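Local coordinates for protein STING-associated CdnE c-di-GMP synthase (Flavobacteriaceae, PDB 6WT8) that probably synthesises the cyclic dinucleotide c-di-GMP as the CD-NTase enzyme of a STING-containing CBASS antiphage defence system, at residues L301-I313 with L340-I354. Numbering follows the deposited sequence.
Sequences LVSILYQELTNII and LIEIEFLSQELDSII
Leu309 and Leu350 meet at the middle of an antiparallel helix pair in the helical part of this CD-NTase, helix 301-313 running against helix 340-354 at 148° with axes 9.4 Å apart. The packing is knobs-into-holes and mutual at its centre: Leu309 enters the hole formed by Ile343, Leu346, Ser347 and Leu350, while Leu350 fills the one between Val302, Leu305, Tyr306 and Leu309. The two leucine side chains are set nearly perpendicular, Leu309 CD1 lying 3.7 Å from Leu350 CD1. No hydrogen bond links the two segments, and apolar contact and shape join them. The CA atoms of Ser347 and Tyr306 come within 5.8 Å, a close approach consistent with the small serine side chain. Ser347 OG, placed between backbone N and carbonyl carbon, donates a hydrogen bond back to Glu344 O, which also accepts from Gln348 N on the same face of the carbonyl. Toward one end, Ile313 lies over this serine and the aliphatic part of Glu344, with its CD1 3.8 Å from Glu344 CG. Toward the other end, Val302 and Ile354 lie flank to flank with their side chains running oppositely, Val302 CG1 touching Ile354 CG1 at 3.7 Å. The buried side of the pair continues into helices 253-266 and 278-287, where Phe259 meets Leu305 and Leu350, and Ile284 meets Leu309 and Ile343. At the more exposed margin, Tyr306 has CG anti to its own N (chi1 176°), which lays the ring side by side with Asp351, both directed alike, with ring and carboxylate planes 18° apart. Thr310 OG1, hydrogen-bonded to Tyr306 O, sits 3.6 Å above the centre of one ring face. The ring's edge meets the backbone of the other helix, Tyr306 CE1 standing 3.5 Å from Ser347 O, close to the ring plane.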
loop_
_atom_site.group_PDB
_atom_site.type_symbol
_atom_site.label_atom_id
_atom_site.label_comp_id
_atom_site.label_asym_id
_atom_site.label_seq_id
_atom_site.Cartn_x
_atom_site.Cartn_y
_atom_site.Cartn_z
ATOM N N LEU A 301 -10.396 -16.742 -9.121
ATOM C CA LEU A 301 -10.202 -15.313 -8.917
ATOM C C LEU A 301 -9.762 -14.610 -10.178
ATOM O O LEU A 301 -9.954 -13.379 -10.290
ATOM C CB LEU A 301 -9.163 -15.037 -7.824
ATOM C CG LEU A 301 -9.538 -15.594 -6.460
ATOM C CD1 LEU A 301 -8.384 -15.377 -5.464
ATOM C CD2 LEU A 301 -10.827 -14.976 -5.916
ATOM N N VAL A 302 -9.117 -15.328 -11.119
ATOM C CA VAL A 302 -8.674 -14.662 -12.344
ATOM C C VAL A 302 -9.884 -14.183 -13.112
ATOM O O VAL A 302 -9.887 -13.076 -13.647
ATOM C CB VAL A 302 -7.809 -15.597 -13.197
ATOM C CG1 VAL A 302 -7.284 -14.864 -14.460
ATOM C CG2 VAL A 302 -6.644 -16.109 -12.360
ATOM N N SER A 303 -10.932 -15.021 -13.174
ATOM C CA SER A 303 -12.189 -14.630 -13.803
ATOM C C SER A 303 -12.867 -13.454 -13.074
ATOM O O SER A 303 -13.401 -12.557 -13.724
ATOM C CB SER A 303 -13.105 -15.829 -13.810
ATOM O OG SER A 303 -14.374 -15.507 -14.378
ATOM N N ILE A 304 -12.857 -13.447 -11.738
ATOM C CA ILE A 304 -13.433 -12.308 -10.992
ATOM C C ILE A 304 -12.753 -11.008 -11.392
ATOM O O ILE A 304 -13.393 -9.979 -11.635
ATOM C CB ILE A 304 -13.287 -12.543 -9.480
ATOM C CG1 ILE A 304 -14.219 -13.621 -9.027
ATOM C CG2 ILE A 304 -13.510 -11.226 -8.643
ATOM C CD1 ILE A 304 -15.691 -13.323 -9.148
ATOM N N LEU A 305 -11.427 -11.032 -11.433
ATOM C CA LEU A 305 -10.667 -9.845 -11.820
ATOM C C LEU A 305 -10.966 -9.429 -13.258
ATOM O O LEU A 305 -11.134 -8.227 -13.540
ATOM C CB LEU A 305 -9.190 -10.104 -11.621
ATOM C CG LEU A 305 -8.763 -10.141 -10.148
ATOM C CD1 LEU A 305 -7.301 -10.641 -10.082
ATOM C CD2 LEU A 305 -8.819 -8.710 -9.559
ATOM N N TYR A 306 -11.029 -10.396 -14.184
ATOM C CA TYR A 306 -11.372 -10.061 -15.560
ATOM C C TYR A 306 -12.738 -9.414 -15.636
ATOM O O TYR A 306 -12.907 -8.403 -16.333
ATOM C CB TYR A 306 -11.317 -11.302 -16.442
ATOM C CG TYR A 306 -11.751 -11.035 -17.851
ATOM C CD1 TYR A 306 -10.933 -10.406 -18.741
ATOM C CD2 TYR A 306 -12.971 -11.499 -18.322
ATOM C CE1 TYR A 306 -11.300 -10.138 -20.031
ATOM C CE2 TYR A 306 -13.361 -11.222 -19.634
ATOM C CZ TYR A 306 -12.504 -10.548 -20.478
ATOM O OH TYR A 306 -12.849 -10.298 -21.779
ATOM N N GLN A 307 -13.719 -9.970 -14.917
ATOM C CA GLN A 307 -15.043 -9.369 -14.908
ATOM C C GLN A 307 -14.996 -7.942 -14.348
ATOM O O GLN A 307 -15.626 -7.040 -14.883
ATOM C CB GLN A 307 -16.013 -10.252 -14.117
ATOM C CG GLN A 307 -16.282 -11.596 -14.725
ATOM C CD GLN A 307 -17.009 -12.507 -13.689
ATOM O OE1 GLN A 307 -18.022 -12.109 -13.116
ATOM N NE2 GLN A 307 -16.450 -13.682 -13.410
ATOM N N GLU A 308 -14.251 -7.717 -13.281
ATOM C CA GLU A 308 -14.212 -6.380 -12.719
ATOM C C GLU A 308 -13.576 -5.387 -13.683
ATOM O O GLU A 308 -14.093 -4.266 -13.867
ATOM C CB GLU A 308 -13.427 -6.410 -11.416
ATOM C CG GLU A 308 -13.251 -5.040 -10.782
ATOM C CD GLU A 308 -14.574 -4.427 -10.295
ATOM O OE1 GLU A 308 -15.585 -5.139 -10.198
ATOM O OE2 GLU A 308 -14.553 -3.218 -9.988
ATOM N N LEU A 309 -12.431 -5.745 -14.294
ATOM C CA LEU A 309 -11.839 -4.798 -15.252
ATOM C C LEU A 309 -12.752 -4.556 -16.436
ATOM O O LEU A 309 -12.873 -3.407 -16.875
ATOM C CB LEU A 309 -10.487 -5.293 -15.736
ATOM C CG LEU A 309 -9.444 -5.504 -14.630
ATOM C CD1 LEU A 309 -8.096 -5.776 -15.269
ATOM C CD2 LEU A 309 -9.300 -4.350 -13.709
ATOM N N THR A 310 -13.432 -5.604 -16.937
ATOM C CA THR A 310 -14.400 -5.430 -18.018
ATOM C C THR A 310 -15.507 -4.459 -17.635
ATOM O O THR A 310 -15.901 -3.597 -18.448
ATOM C CB THR A 310 -14.952 -6.825 -18.371
ATOM O OG1 THR A 310 -13.846 -7.538 -18.916
ATOM C CG2 THR A 310 -16.088 -6.695 -19.376
ATOM N N ASN A 311 -16.002 -4.549 -16.398
ATOM C CA ASN A 311 -17.053 -3.644 -15.925
ATOM C C ASN A 311 -16.534 -2.227 -15.805
ATOM O O ASN A 311 -17.244 -1.265 -16.133
ATOM C CB ASN A 311 -17.561 -4.085 -14.545
ATOM C CG ASN A 311 -18.372 -5.395 -14.592
ATOM O OD1 ASN A 311 -18.799 -5.841 -15.656
ATOM N ND2 ASN A 311 -18.580 -6.002 -13.428
ATOM N N ILE A 312 -15.286 -2.075 -15.361
ATOM C CA ILE A 312 -14.705 -0.725 -15.315
ATOM C C ILE A 312 -14.624 -0.100 -16.700
ATOM O O ILE A 312 -14.880 1.108 -16.855
ATOM C CB ILE A 312 -13.330 -0.765 -14.632
ATOM C CG1 ILE A 312 -13.576 -1.019 -13.147
ATOM C CG2 ILE A 312 -12.475 0.540 -14.919
ATOM C CD1 ILE A 312 -12.257 -1.355 -12.438
ATOM N N ILE A 313 -14.185 -0.875 -17.704
ATOM C CA ILE A 313 -14.061 -0.358 -19.070
ATOM C C ILE A 313 -15.431 -0.005 -19.632
ATOM O O ILE A 313 -15.579 1.020 -20.328
ATOM C CB ILE A 313 -13.328 -1.395 -19.942
ATOM C CG1 ILE A 313 -11.872 -1.539 -19.500
ATOM C CG2 ILE A 313 -13.416 -1.056 -21.444
ATOM C CD1 ILE A 313 -11.313 -2.918 -19.957
ATOM N N LEU A 340 -7.621 3.916 -18.559
ATOM C CA LEU A 340 -8.350 2.843 -19.229
ATOM C C LEU A 340 -7.517 2.118 -20.277
ATOM O O LEU A 340 -7.765 0.924 -20.506
ATOM C CB LEU A 340 -9.633 3.392 -19.847
ATOM C CG LEU A 340 -10.705 3.712 -18.802
ATOM C CD1 LEU A 340 -11.949 4.295 -19.504
ATOM C CD2 LEU A 340 -11.079 2.444 -17.966
ATOM N N ILE A 341 -6.554 2.777 -20.928
ATOM C CA ILE A 341 -5.677 2.029 -21.837
ATOM C C ILE A 341 -4.972 0.928 -21.048
ATOM O O ILE A 341 -4.879 -0.220 -21.488
ATOM C CB ILE A 341 -4.664 2.950 -22.522
ATOM C CG1 ILE A 341 -5.437 3.895 -23.465
ATOM C CG2 ILE A 341 -3.587 2.098 -23.273
ATOM C CD1 ILE A 341 -6.631 3.159 -24.272
ATOM N N GLU A 342 -4.407 1.283 -19.888
ATOM C CA GLU A 342 -3.686 0.274 -19.112
ATOM C C GLU A 342 -4.649 -0.802 -18.606
ATOM O O GLU A 342 -4.310 -1.987 -18.600
ATOM C CB GLU A 342 -2.935 0.971 -17.971
ATOM C CG GLU A 342 -1.896 1.931 -18.577
ATOM C CD GLU A 342 -0.895 2.482 -17.581
ATOM O OE1 GLU A 342 -0.861 2.051 -16.407
ATOM O OE2 GLU A 342 -0.133 3.402 -17.992
ATOM N N ILE A 343 -5.843 -0.411 -18.158
ATOM C CA ILE A 343 -6.830 -1.415 -17.726
ATOM C C ILE A 343 -7.156 -2.343 -18.892
ATOM O O ILE A 343 -7.292 -3.558 -18.710
ATOM C CB ILE A 343 -8.108 -0.734 -17.188
ATOM C CG1 ILE A 343 -7.759 0.190 -16.012
ATOM C CG2 ILE A 343 -9.199 -1.768 -16.792
ATOM C CD1 ILE A 343 -7.142 -0.543 -14.841
ATOM N N GLU A 344 -7.341 -1.782 -20.111
ATOM C CA GLU A 344 -7.623 -2.639 -21.276
ATOM C C GLU A 344 -6.475 -3.633 -21.546
ATOM O O GLU A 344 -6.727 -4.811 -21.836
ATOM C CB GLU A 344 -7.882 -1.792 -22.528
ATOM C CG GLU A 344 -9.174 -1.014 -22.454
ATOM C CD GLU A 344 -9.342 0.042 -23.553
ATOM O OE1 GLU A 344 -8.640 -0.027 -24.594
ATOM O OE2 GLU A 344 -10.168 0.955 -23.351
ATOM N N PHE A 345 -5.210 -3.197 -21.492
ATOM C CA PHE A 345 -4.116 -4.156 -21.679
ATOM C C PHE A 345 -4.101 -5.189 -20.572
ATOM O O PHE A 345 -3.827 -6.383 -20.827
ATOM C CB PHE A 345 -2.774 -3.396 -21.756
ATOM C CG PHE A 345 -2.524 -2.753 -23.096
ATOM C CD1 PHE A 345 -2.617 -3.507 -24.259
ATOM C CD2 PHE A 345 -2.186 -1.408 -23.179
ATOM C CE1 PHE A 345 -2.316 -2.903 -25.493
ATOM C CE2 PHE A 345 -1.890 -0.825 -24.421
ATOM C CZ PHE A 345 -1.998 -1.565 -25.558
ATOM N N LEU A 346 -4.386 -4.782 -19.336
ATOM C CA LEU A 346 -4.440 -5.784 -18.254
ATOM C C LEU A 346 -5.564 -6.779 -18.496
ATOM O O LEU A 346 -5.385 -7.983 -18.275
ATOM C CB LEU A 346 -4.676 -5.103 -16.903
ATOM C CG LEU A 346 -3.523 -4.295 -16.363
ATOM C CD1 LEU A 346 -3.986 -3.672 -15.037
ATOM C CD2 LEU A 346 -2.281 -5.155 -16.101
ATOM N N SER A 347 -6.734 -6.310 -18.934
ATOM C CA SER A 347 -7.834 -7.234 -19.168
ATOM C C SER A 347 -7.503 -8.195 -20.303
ATOM O O SER A 347 -7.884 -9.380 -20.232
ATOM C CB SER A 347 -9.103 -6.440 -19.423
ATOM O OG SER A 347 -9.074 -5.897 -20.713
ATOM N N GLN A 348 -6.763 -7.744 -21.317
ATOM C CA GLN A 348 -6.343 -8.656 -22.374
ATOM C C GLN A 348 -5.403 -9.743 -21.854
ATOM O O GLN A 348 -5.513 -10.913 -22.263
ATOM C CB GLN A 348 -5.672 -7.834 -23.481
ATOM C CG GLN A 348 -6.672 -6.959 -24.260
ATOM C CD GLN A 348 -6.004 -5.939 -25.255
ATOM O OE1 GLN A 348 -6.669 -5.022 -25.776
ATOM N NE2 GLN A 348 -4.707 -6.108 -25.508
ATOM N N GLU A 349 -4.507 -9.406 -20.914
ATOM C CA GLU A 349 -3.659 -10.435 -20.333
ATOM C C GLU A 349 -4.500 -11.425 -19.558
ATOM O O GLU A 349 -4.280 -12.636 -19.667
ATOM C CB GLU A 349 -2.606 -9.843 -19.369
ATOM C CG GLU A 349 -1.621 -8.863 -20.040
ATOM C CD GLU A 349 -0.704 -9.548 -21.030
ATOM O OE1 GLU A 349 -0.648 -10.804 -21.041
ATOM O OE2 GLU A 349 -0.100 -8.842 -21.865
ATOM N N LEU A 350 -5.456 -10.945 -18.746
ATOM C CA LEU A 350 -6.305 -11.896 -18.005
ATOM C C LEU A 350 -7.124 -12.764 -18.957
ATOM O O LEU A 350 -7.327 -13.956 -18.684
ATOM C CB LEU A 350 -7.254 -11.155 -17.048
ATOM C CG LEU A 350 -6.547 -10.340 -15.992
ATOM C CD1 LEU A 350 -7.557 -9.453 -15.286
ATOM C CD2 LEU A 350 -5.955 -11.291 -14.985
ATOM N N ASP A 351 -7.613 -12.186 -20.077
ATOM C CA ASP A 351 -8.356 -13.001 -21.036
ATOM C C ASP A 351 -7.476 -14.128 -21.565
ATOM O O ASP A 351 -7.921 -15.282 -21.690
ATOM C CB ASP A 351 -8.794 -12.088 -22.173
ATOM C CG ASP A 351 -9.765 -12.734 -23.148
ATOM O OD1 ASP A 351 -10.575 -13.584 -22.741
ATOM O OD2 ASP A 351 -9.745 -12.320 -24.323
ATOM N N SER A 352 -6.230 -13.807 -21.920
ATOM C CA SER A 352 -5.314 -14.848 -22.400
ATOM C C SER A 352 -5.074 -15.922 -21.356
ATOM O O SER A 352 -4.987 -17.105 -21.679
ATOM C CB SER A 352 -3.977 -14.234 -22.753
ATOM O OG SER A 352 -4.132 -13.448 -23.919
ATOM N N ILE A 353 -4.846 -15.514 -20.113
ATOM C CA ILE A 353 -4.607 -16.482 -19.032
ATOM C C ILE A 353 -5.804 -17.409 -18.877
ATOM O O ILE A 353 -5.648 -18.620 -18.702
ATOM C CB ILE A 353 -4.301 -15.745 -17.721
ATOM C CG1 ILE A 353 -2.951 -15.039 -17.867
ATOM C CG2 ILE A 353 -4.314 -16.697 -16.525
ATOM C CD1 ILE A 353 -2.562 -14.060 -16.699
ATOM N N ILE A 354 -7.013 -16.847 -18.895
ATOM C CA ILE A 354 -8.214 -17.659 -18.715
ATOM C C ILE A 354 -8.350 -18.620 -19.875
ATOM O O ILE A 354 -8.667 -19.803 -19.696
ATOM C CB ILE A 354 -9.437 -16.743 -18.590
ATOM C CG1 ILE A 354 -9.461 -16.039 -17.216
ATOM C CG2 ILE A 354 -10.736 -17.576 -18.758
ATOM C CD1 ILE A 354 -10.358 -14.793 -17.160
#